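Local coordinates for protein 2-(acetamidomethylene)succinate hydrolase (Mesorhizobium loti, PDB 3KXP) that catalyses the last step of vitamin B6 degradation, hydrolysing (E)-2-(acetamidomethylene)succinate to succinic semialdehyde, acetate, ammonia and carbon dioxide, at residues 204-208 against 293-299. Numbering follows the deposited sequence.
Sequences YPNIP and DHYVNEV
Tyr204 sets the edge of its ring against the face of Tyr295, an offset edge-to-face pair with centroids 4.8 Å apart and planes at 73°; Tyr204 CD2 lies 3.4 Å from Tyr295 CZ. A type I turn from Tyr204 to Ile207, closed by Ile207 N to Tyr204 O (3.1 Å), then brings Asn206 round to donate from ND2 to Asp293 OD1 (2.9 Å, almost linear). A water adds a second link, accepting from backbone Asn206 N (3.1 Å) and donating to Asp293 OD1 (2.8 Å). With Asp293 in the p rotamer, its OD2 takes Tyr295 N (3.0 Å) in an Asx turn, so one aspartate shapes its own loop while holding the opposing one. Ile207 CD1 reaches Tyr295 CG (3.7 Å), and Pro208 CD rests on Glu298 O (3.5 Å); Ile207 and Val299 CA atoms are 5.3 Å apart, with Val299 CG2 3.6 Å from Asn206 O. His294 ND1 hydrogen-bonds Asp166, consistent with an alpha/beta-hydrolase catalytic triad with Ser142. Tyr295 and Pro208 occupy the N-cap positions of helices 296-299 and 209-218; Arg215 ties helix 209-218 to Tyr204 (cation-pi), just after helix 193-203, and to Glu298 (salt bridge) in helix 296-299, beyond strand 286-289.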
loop_
_atom_site.group_PDB
_atom_site.type_symbol
_atom_site.label_atom_id
_atom_site.label_comp_id
_atom_site.label_asym_id
_atom_site.label_seq_id
_atom_site.Cartn_x
_atom_site.Cartn_y
_atom_site.Cartn_z
ATOM N N TYR A 204 -18.921 -8.571 20.892
ATOM C CA TYR A 204 -18.202 -7.636 20.028
ATOM C C TYR A 204 -18.610 -6.211 20.386
ATOM O O TYR A 204 -19.267 -5.537 19.599
ATOM C CB TYR A 204 -18.539 -7.907 18.568
ATOM C CG TYR A 204 -18.341 -9.338 18.165
ATOM C CD1 TYR A 204 -19.429 -10.149 17.840
ATOM C CD2 TYR A 204 -17.065 -9.890 18.100
ATOM C CE1 TYR A 204 -19.251 -11.476 17.454
ATOM C CE2 TYR A 204 -16.875 -11.218 17.716
ATOM C CZ TYR A 204 -17.969 -12.002 17.392
ATOM O OH TYR A 204 -17.777 -13.304 17.002
ATOM N N PRO A 205 -18.193 -5.728 21.570
ATOM C CA PRO A 205 -18.506 -4.389 22.082
ATOM C C PRO A 205 -18.220 -3.190 21.184
ATOM O O PRO A 205 -18.908 -2.174 21.279
ATOM C CB PRO A 205 -17.728 -4.334 23.403
ATOM C CG PRO A 205 -16.530 -5.188 23.117
ATOM C CD PRO A 205 -17.158 -6.371 22.401
ATOM N N ASN A 206 -17.226 -3.297 20.308
ATOM C CA ASN A 206 -16.892 -2.175 19.428
ATOM C C ASN A 206 -17.594 -2.193 18.073
ATOM O O ASN A 206 -17.522 -1.216 17.326
ATOM C CB ASN A 206 -15.381 -2.105 19.212
ATOM C CG ASN A 206 -14.624 -1.996 20.512
ATOM O OD1 ASN A 206 -14.941 -1.152 21.348
ATOM N ND2 ASN A 206 -13.615 -2.848 20.697
ATOM N N ILE A 207 -18.279 -3.289 17.756
ATOM C CA ILE A 207 -18.974 -3.381 16.480
ATOM C C ILE A 207 -20.294 -2.611 16.532
ATOM O O ILE A 207 -21.095 -2.803 17.441
ATOM C CB ILE A 207 -19.247 -4.859 16.101
ATOM C CG1 ILE A 207 -17.927 -5.637 16.084
ATOM C CG2 ILE A 207 -19.934 -4.937 14.739
ATOM C CD1 ILE A 207 -17.990 -6.986 15.372
ATOM N N PRO A 208 -20.526 -1.722 15.557
ATOM C CA PRO A 208 -21.728 -0.886 15.427
ATOM C C PRO A 208 -23.041 -1.678 15.375
ATOM O O PRO A 208 -23.106 -2.735 14.746
ATOM C CB PRO A 208 -21.483 -0.131 14.121
ATOM C CG PRO A 208 -19.995 -0.059 14.040
ATOM C CD PRO A 208 -19.589 -1.444 14.455
ATOM N N ASP A 293 -10.447 -2.236 16.303
ATOM C CA ASP A 293 -9.890 -3.397 16.986
ATOM C C ASP A 293 -9.788 -4.487 15.912
ATOM O O ASP A 293 -9.612 -4.173 14.731
ATOM C CB ASP A 293 -10.773 -3.846 18.168
ATOM C CG ASP A 293 -12.181 -4.253 17.741
ATOM O OD1 ASP A 293 -12.947 -4.744 18.604
ATOM O OD2 ASP A 293 -12.526 -4.084 16.551
ATOM N N HIS A 294 -9.896 -5.753 16.297
ATOM C CA HIS A 294 -9.787 -6.831 15.326
ATOM C C HIS A 294 -10.787 -6.735 14.171
ATOM O O HIS A 294 -10.473 -7.116 13.038
ATOM C CB HIS A 294 -9.940 -8.177 16.046
ATOM C CG HIS A 294 -10.018 -9.361 15.129
ATOM N ND1 HIS A 294 -9.031 -9.666 14.213
ATOM C CD2 HIS A 294 -10.947 -10.342 15.020
ATOM C CE1 HIS A 294 -9.347 -10.783 13.584
ATOM N NE2 HIS A 294 -10.505 -11.214 14.055
ATOM N N TYR A 295 -11.981 -6.212 14.455
ATOM C CA TYR A 295 -13.050 -6.106 13.460
ATOM C C TYR A 295 -12.999 -4.826 12.630
ATOM O O TYR A 295 -13.945 -4.041 12.596
ATOM C CB TYR A 295 -14.384 -6.247 14.190
ATOM C CG TYR A 295 -14.366 -7.464 15.076
ATOM C CD1 TYR A 295 -14.540 -8.743 14.539
ATOM C CD2 TYR A 295 -14.032 -7.359 16.427
ATOM C CE1 TYR A 295 -14.370 -9.887 15.324
ATOM C CE2 TYR A 295 -13.859 -8.499 17.222
ATOM C CZ TYR A 295 -14.025 -9.756 16.661
ATOM O OH TYR A 295 -13.834 -10.881 17.431
ATOM N N VAL A 296 -11.885 -4.652 11.928
ATOM C CA VAL A 296 -11.640 -3.469 11.117
ATOM C C VAL A 296 -12.722 -3.036 10.128
ATOM O O VAL A 296 -13.215 -1.907 10.204
ATOM C CB VAL A 296 -10.320 -3.611 10.340
ATOM C CG1 VAL A 296 -9.946 -2.269 9.704
ATOM C CG2 VAL A 296 -9.227 -4.117 11.282
ATOM N N ASN A 297 -13.088 -3.912 9.199
ATOM C CA ASN A 297 -14.082 -3.540 8.203
ATOM C C ASN A 297 -15.449 -3.154 8.784
ATOM O O ASN A 297 -16.128 -2.263 8.258
ATOM C CB ASN A 297 -14.214 -4.642 7.131
ATOM C CG ASN A 297 -14.575 -5.999 7.711
ATOM O OD1 ASN A 297 -15.619 -6.567 7.376
ATOM N ND2 ASN A 297 -13.707 -6.534 8.571
ATOM N N GLU A 298 -15.845 -3.787 9.881
ATOM C CA GLU A 298 -17.132 -3.458 10.478
ATOM C C GLU A 298 -17.068 -2.210 11.367
ATOM O O GLU A 298 -17.999 -1.403 11.380
ATOM C CB GLU A 298 -17.664 -4.661 11.275
ATOM C CG GLU A 298 -18.251 -5.762 10.395
ATOM C CD GLU A 298 -18.414 -7.100 11.109
ATOM O OE1 GLU A 298 -17.397 -7.792 11.322
ATOM O OE2 GLU A 298 -19.558 -7.465 11.451
ATOM N N VAL A 299 -15.962 -2.040 12.088
ATOM C CA VAL A 299 -15.807 -0.907 12.989
ATOM C C VAL A 299 -15.365 0.383 12.289
ATOM O O VAL A 299 -15.719 1.471 12.723
ATOM C CB VAL A 299 -14.808 -1.250 14.137
ATOM C CG1 VAL A 299 -14.696 -0.080 15.105
ATOM C CG2 VAL A 299 -15.273 -2.506 14.885
HETATM O O HOH W 1 -15.252 -5.661 19.792
#